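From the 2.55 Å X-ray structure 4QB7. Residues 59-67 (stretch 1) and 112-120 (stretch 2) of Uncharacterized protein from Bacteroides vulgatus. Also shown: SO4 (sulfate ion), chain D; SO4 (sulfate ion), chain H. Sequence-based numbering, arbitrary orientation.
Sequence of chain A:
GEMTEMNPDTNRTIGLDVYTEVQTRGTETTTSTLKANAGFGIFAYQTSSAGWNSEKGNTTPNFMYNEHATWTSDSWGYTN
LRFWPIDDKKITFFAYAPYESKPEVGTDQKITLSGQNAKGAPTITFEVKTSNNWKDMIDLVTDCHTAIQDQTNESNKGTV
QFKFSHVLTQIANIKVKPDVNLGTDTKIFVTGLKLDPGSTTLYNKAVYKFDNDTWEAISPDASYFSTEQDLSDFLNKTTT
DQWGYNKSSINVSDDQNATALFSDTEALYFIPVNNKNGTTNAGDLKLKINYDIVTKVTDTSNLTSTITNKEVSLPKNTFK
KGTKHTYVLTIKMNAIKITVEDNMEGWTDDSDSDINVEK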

ATOM      1  N   THR A  59     -11.038 -12.321  26.075  1.00 47.80           N
ATOM      2  CA  THR A  59     -11.553 -10.946  26.050  1.00 46.09           C
ATOM      3  C   THR A  59     -12.007 -10.584  24.633  1.00 51.37           C
ATOM      4  O   THR A  59     -11.268 -10.818  23.665  1.00 50.59           O
ATOM      5  N   THR A  60     -13.216  -9.998  24.523  1.00 48.87           N
ATOM      6  CA  THR A  60     -13.805  -9.535  23.261  1.00 48.83           C
ATOM      7  C   THR A  60     -13.684  -7.998  23.184  1.00 51.89           C
ATOM      8  O   THR A  60     -13.484  -7.388  24.240  1.00 51.32           O
ATOM      9  N   PRO A  61     -13.832  -7.334  21.993  1.00 47.20           N
ATOM     10  CA  PRO A  61     -13.769  -5.848  21.960  1.00 45.68           C
ATOM     11  C   PRO A  61     -14.981  -5.262  22.679  1.00 50.29           C
ATOM     12  O   PRO A  61     -15.930  -4.753  22.081  1.00 51.68           O
ATOM     13  N   ASN A  62     -14.951  -5.389  23.994  1.00 46.73           N
ATOM     14  CA  ASN A  62     -16.059  -5.072  24.899  1.00 46.66           C
ATOM     15  C   ASN A  62     -16.219  -3.596  25.239  1.00 51.74           C
ATOM     16  O   ASN A  62     -17.188  -3.244  25.902  1.00 53.77           O
ATOM     17  N   PHE A  63     -15.265  -2.744  24.851  1.00 47.56           N
ATOM     18  CA  PHE A  63     -15.273  -1.323  25.206  1.00 45.63           C
ATOM     19  C   PHE A  63     -15.546  -0.434  24.001  1.00 48.16           C
ATOM     20  O   PHE A  63     -16.249   0.555  24.126  1.00 49.00           O
HETATM   21  N   MSE A  64     -14.957  -0.756  22.845  1.00 42.02           N
HETATM   22  CA  MSE A  64     -15.181  -0.034  21.593  1.00 39.27           C
HETATM   23  C   MSE A  64     -15.113  -1.055  20.484  1.00 45.55           C
HETATM   24  O   MSE A  64     -14.195  -1.866  20.485  1.00 45.96           O
ATOM     25  N   TYR A  65     -16.082  -1.055  19.562  1.00 44.07           N
ATOM     26  CA  TYR A  65     -16.052  -1.968  18.421  1.00 44.73           C
ATOM     27  C   TYR A  65     -16.194  -1.132  17.174  1.00 50.25           C
ATOM     28  O   TYR A  65     -17.282  -0.612  16.904  1.00 52.75           O
ATOM     29  N   ASN A  66     -15.088  -0.947  16.448  1.00 44.91           N
ATOM     30  CA  ASN A  66     -15.039  -0.133  15.236  1.00 44.48           C
ATOM     31  C   ASN A  66     -15.648   1.258  15.504  1.00 49.53           C
ATOM     32  O   ASN A  66     -16.520   1.721  14.761  1.00 50.75           O
ATOM     33  N   GLU A  67     -15.199   1.907  16.596  1.00 45.87           N
ATOM     34  CA  GLU A  67     -15.639   3.255  16.972  1.00 46.22           C
ATOM     35  C   GLU A  67     -15.106   4.236  15.945  1.00 51.07           C
ATOM     36  O   GLU A  67     -13.913   4.237  15.685  1.00 50.94           O
ATOM     37  N   THR A 112     -13.073  -6.179   5.909  1.00 52.14           N
ATOM     38  CA  THR A 112     -13.998  -7.001   6.709  1.00 52.36           C
ATOM     39  C   THR A 112     -13.310  -7.171   8.061  1.00 54.11           C
ATOM     40  O   THR A 112     -12.128  -7.536   8.115  1.00 53.42           O
ATOM     41  N   LEU A 113     -14.015  -6.856   9.147  1.00 48.92           N
ATOM     42  CA  LEU A 113     -13.425  -6.938  10.482  1.00 46.53           C
ATOM     43  C   LEU A 113     -13.849  -8.205  11.201  1.00 54.33           C
ATOM     44  O   LEU A 113     -14.916  -8.784  10.918  1.00 55.67           O
ATOM     45  N   SER A 114     -13.021  -8.609  12.176  1.00 50.60           N
ATOM     46  CA  SER A 114     -13.318  -9.722  13.069  1.00 50.37           C
ATOM     47  C   SER A 114     -14.549  -9.326  13.892  1.00 56.05           C
ATOM     48  O   SER A 114     -14.726  -8.141  14.190  1.00 55.51           O
ATOM     49  N   GLY A 115     -15.409 -10.298  14.187  1.00 53.83           N
ATOM     50  CA  GLY A 115     -16.668 -10.084  14.894  1.00 54.16           C
ATOM     51  C   GLY A 115     -16.590  -9.403  16.241  1.00 57.29           C
ATOM     52  O   GLY A 115     -15.542  -9.418  16.893  1.00 56.18           O
ATOM     53  N   GLN A 116     -17.728  -8.823  16.668  1.00 54.34           N
ATOM     54  CA  GLN A 116     -17.899  -8.114  17.941  1.00 53.82           C
ATOM     55  C   GLN A 116     -17.739  -9.058  19.147  1.00 58.99           C
ATOM     56  O   GLN A 116     -17.450  -8.598  20.253  1.00 58.97           O
ATOM     57  N   ASN A 117     -17.926 -10.364  18.939  1.00 57.34           N
ATOM     58  CA  ASN A 117     -17.798 -11.368  19.990  1.00 58.39           C
ATOM     59  C   ASN A 117     -16.556 -12.254  19.768  1.00 62.16           C
ATOM     60  O   ASN A 117     -16.425 -13.295  20.414  1.00 63.20           O
ATOM     61  N   ALA A 118     -15.643 -11.836  18.876  1.00 57.66           N
ATOM     62  CA  ALA A 118     -14.388 -12.566  18.653  1.00 56.61           C
ATOM     63  C   ALA A 118     -13.431 -12.271  19.817  1.00 59.46           C
ATOM     64  O   ALA A 118     -13.408 -11.157  20.350  1.00 58.59           O
ATOM     65  N   LYS A 119     -12.669 -13.271  20.225  1.00 54.73           N
ATOM     66  CA  LYS A 119     -11.766 -13.131  21.359  1.00 52.72           C
ATOM     67  C   LYS A 119     -10.345 -12.843  20.879  1.00 53.91           C
ATOM     68  O   LYS A 119      -9.956 -13.262  19.793  1.00 53.73           O
ATOM     69  N   GLY A 120      -9.591 -12.119  21.690  1.00 48.97           N
ATOM     70  CA  GLY A 120      -8.210 -11.783  21.373  1.00 47.86           C
ATOM     71  C   GLY A 120      -8.073 -10.562  20.499  1.00 50.65           C
ATOM     72  O   GLY A 120      -9.072  -9.893  20.186  1.00 49.62           O
TER

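Packing of residues 59-67 against residues 112-120, two stretches of one chain that together bury 508 Å² and rest mainly on Tyr-65, Gln-116 and Thr-60. Tyr-65 covers the most surface. Its CA-to-CB bond points toward the other stretch, and a t rotamer (chi1 179°, chi2 77°) extends the ring along the chain from Ser-114 to Gln-116. The phenol OH donates a hydrogen bond to the backbone, 2.8 Å from Tyr-65 OH to Ser-114 O; this acceptor lies at the ring edge, near its plane, as expected for a partner of a phenol hydroxyl. The same oxygen touches aliphatic carbon, with Tyr-65 OH 3.8 Å from Leu-113 CB. Gln-116 lies over one face of the ring: its CB sits 4.1 Å from the Tyr-65 ring centroid and only 6° off the ring normal, a CH-pi contact, and the two side chains approach to 3.9 Å between Tyr-65 CG and Gln-116 CG. The CA-to-CB bond of Gln-116 points sideways, and its t, t conformation (chi1 -168°, chi2 162°) carries the methylene groups past the ring while the residue remains exposed. One aromatic side chain thus meets a backbone carbonyl at its edge and an aliphatic stem on its face.

Beyond the tyrosine, Leu-113 and Asn-66 point toward each other's stretch. Leu-113 (m, t) brings CD1 to 3.5 Å from Asn-66 CG; Asn-66 adopts t, and its amide atoms find their hydrogen bonds elsewhere in the structure.

Thr-60 organizes the other end. Its CB leaves sideways, and with chi1 in p (71°) the methyl and hydroxyl have different surroundings. Thr-60 CG2 packs 3.5 Å from Asn-117 O and 3.8 Å from Lys-119 CG, the latter belonging to a side chain whose end leads away from the contact. Thr-60 OG1 donates to O4 of the chain D sulfate at 2.5 Å and receives a hydrogen bond from water 1, whose oxygen is 3.2 Å away; that water also donates to the backbone, its O 3.3 Å from Gln-116 O, and so bridges the stretches. The sulfate is held further by Thr-60 N, 3.1 Å from its O1, and by Asn-62 ND2, 3.2 Å from the same O1.

Pro-61, buried and C-gamma endo, lays its ring against backbone carbonyls, with Pro-61 CD 3.3 Å from Ala-118 O and 3.5 Å from Gln-116 O. Thr-59 points its m side chain away and contributes its carbonyl instead: Gly-120 N donates to Thr-59 O at 2.9 Å, and Lys-119 CA makes a CA-H...O contact with Thr-59 O at 3.3 Å. Between Gly-115 and Ala-118 the chain forms a type I turn, closed by Ala-118 N to Gly-115 O at 3.1 Å. The chain H sulfate accepts a hydrogen bond at this turn, its O2 3.0 Å from Asn-117 N. The same O2 approaches Gly-115 CA to 3.4 Å, and a CB there would clash with it.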

ATOM      1  CB  THR A  59     -10.518  -9.930  26.566  1.00 49.47           C
ATOM      2  OG1 THR A  59     -10.036 -10.364  27.829  1.00 57.34           O
ATOM      3  CG2 THR A  59     -11.103  -8.528  26.740  1.00 43.36           C
ATOM      4  CB  THR A  60     -15.288 -10.002  23.127  1.00 56.09           C
ATOM      5  OG1 THR A  60     -16.144  -9.290  24.029  1.00 57.63           O
ATOM      6  CG2 THR A  60     -15.460 -11.506  23.256  1.00 49.90           C
ATOM      7  CB  PRO A  61     -13.744  -5.527  20.460  1.00 46.38           C
ATOM      8  CG  PRO A  61     -14.387  -6.680  19.820  1.00 51.16           C
ATOM      9  CD  PRO A  61     -14.073  -7.890  20.642  1.00 47.36           C
ATOM     10  CB  ASN A  62     -15.864  -5.859  26.186  1.00 40.36           C
ATOM     11  CG  ASN A  62     -14.562  -5.559  26.903  1.00 54.49           C
ATOM     12  OD1 ASN A  62     -14.018  -4.464  26.827  1.00 46.27           O
ATOM     13  ND2 ASN A  62     -14.047  -6.510  27.652  1.00 46.43           N
ATOM     14  CB  PHE A  63     -13.937  -0.958  25.855  1.00 46.70           C
ATOM     15  CG  PHE A  63     -13.980   0.344  26.599  1.00 48.64           C
ATOM     16  CD1 PHE A  63     -14.582   0.429  27.852  1.00 51.51           C
ATOM     17  CD2 PHE A  63     -13.432   1.496  26.045  1.00 50.19           C
ATOM     18  CE1 PHE A  63     -14.638   1.642  28.529  1.00 52.38           C
ATOM     19  CE2 PHE A  63     -13.482   2.708  26.728  1.00 52.55           C
ATOM     20  CZ  PHE A  63     -14.096   2.776  27.954  1.00 51.39           C
HETATM   21  CB  MSE A  64     -14.142   1.105  21.366  1.00 38.85           C
HETATM   22  CG  MSE A  64     -14.347   2.360  22.225  1.00 41.95           C
HETATM   23 SE   MSE A  64     -13.070   3.738  21.738  0.75 44.64          SE
HETATM   24  CE  MSE A  64     -13.488   5.047  23.026  1.00 42.09           C
ATOM     25  CB  TYR A  65     -17.122  -3.093  18.496  1.00 46.76           C
ATOM     26  CG  TYR A  65     -17.057  -3.987  17.277  1.00 48.71           C
ATOM     27  CD1 TYR A  65     -16.058  -4.948  17.146  1.00 49.65           C
ATOM     28  CD2 TYR A  65     -17.899  -3.771  16.185  1.00 50.08           C
ATOM     29  CE1 TYR A  65     -15.919  -5.695  15.974  1.00 49.20           C
ATOM     30  CE2 TYR A  65     -17.764  -4.508  15.007  1.00 50.49           C
ATOM     31  CZ  TYR A  65     -16.787  -5.483  14.916  1.00 53.66           C
ATOM     32  OH  TYR A  65     -16.674  -6.217  13.762  1.00 56.58           O
ATOM     33  CB  ASN A  66     -15.720  -0.847  14.051  1.00 44.13           C
ATOM     34  CG  ASN A  66     -15.449  -0.214  12.726  1.00 56.17           C
ATOM     35  OD1 ASN A  66     -14.339   0.224  12.456  1.00 48.49           O
ATOM     36  ND2 ASN A  66     -16.465  -0.143  11.876  1.00 46.80           N
ATOM     37  CB  GLU A  67     -15.170   3.622  18.387  1.00 47.13           C
ATOM     38  CG  GLU A  67     -15.786   4.895  18.938  1.00 53.44           C
ATOM     39  CD  GLU A  67     -17.294   4.889  19.077  1.00 71.77           C
ATOM     40  OE1 GLU A  67     -17.847   3.892  19.597  1.00 67.17           O
ATOM     41  OE2 GLU A  67     -17.924   5.889  18.668  1.00 69.01           O
ATOM     42  CB  THR A 112     -14.319  -8.332   5.993  1.00 63.17           C
ATOM     43  OG1 THR A 112     -14.918  -8.057   4.734  1.00 66.44           O
ATOM     44  CG2 THR A 112     -15.248  -9.221   6.795  1.00 63.48           C
ATOM     45  CB  LEU A 113     -13.824  -5.720  11.334  1.00 45.12           C
ATOM     46  CG  LEU A 113     -13.560  -4.325  10.794  1.00 46.79           C
ATOM     47  CD1 LEU A 113     -14.180  -3.331  11.689  1.00 46.84           C
ATOM     48  CD2 LEU A 113     -12.086  -4.030  10.699  1.00 44.35           C
ATOM     49  CB  SER A 114     -12.113 -10.019  13.953  1.00 51.27           C
ATOM     50  OG  SER A 114     -11.636  -8.830  14.559  1.00 53.47           O
ATOM     51  CB  GLN A 116     -19.281  -7.448  17.962  1.00 56.09           C
ATOM     52  CG  GLN A 116     -19.494  -6.436  19.093  1.00 77.62           C
ATOM     53  CD  GLN A 116     -20.653  -5.505  18.830  1.00 97.80           C
ATOM     54  OE1 GLN A 116     -21.483  -5.725  17.920  1.00 93.68           O
ATOM     55  NE2 GLN A 116     -20.715  -4.424  19.619  1.00 82.91           N
ATOM     56  CB  ASN A 117     -19.080 -12.228  20.109  1.00 62.27           C
ATOM     57  CG  ASN A 117     -20.323 -11.476  20.559  1.00 96.11           C
ATOM     58  OD1 ASN A 117     -21.394 -11.605  19.950  1.00 97.16           O
ATOM     59  ND2 ASN A 117     -20.232 -10.701  21.652  1.00 84.85           N
ATOM     60  CB  ALA A 118     -13.762 -12.178  17.322  1.00 56.15           C
ATOM     61  CB  LYS A 119     -11.831 -14.399  22.246  1.00 55.22           C
ATOM     62  CG  LYS A 119     -13.195 -14.591  22.926  1.00 58.98           C
ATOM     63  CD  LYS A 119     -13.366 -15.989  23.474  1.00 75.29           C
ATOM     64  CE  LYS A 119     -14.748 -16.255  24.029  1.00 88.72           C
ATOM     65  NZ  LYS A 119     -14.829 -17.594  24.683  1.00 97.60           N
TER
HETATM   66  S   SO4 D 403     -15.659  -9.969  27.651  0.70 50.92           S
HETATM   67  O1  SO4 D 403     -14.268  -9.663  27.439  0.70 49.22           O
HETATM   68  O2  SO4 D 403     -15.733 -11.319  28.178  0.70 54.61           O
HETATM   69  O3  SO4 D 403     -16.222  -9.019  28.612  0.70 53.07           O
HETATM   70  O4  SO4 D 403     -16.445  -9.909  26.438  0.70 47.63           O
HETATM   71  S   SO4 H 407     -19.733 -12.426  16.151  0.70 94.15           S
HETATM   72  O1  SO4 H 407     -19.548 -12.935  14.787  0.70 95.88           O
HETATM   73  O2  SO4 H 407     -18.420 -12.345  16.796  0.70 90.52           O
HETATM   74  O3  SO4 H 407     -20.383 -11.105  16.124  0.70 93.36           O
HETATM   75  O4  SO4 H 407     -20.609 -13.357  16.876  0.70 95.84           O
HETATM   76  O   HOH W   1     -18.652  -7.560  23.126  1.00 63.87           O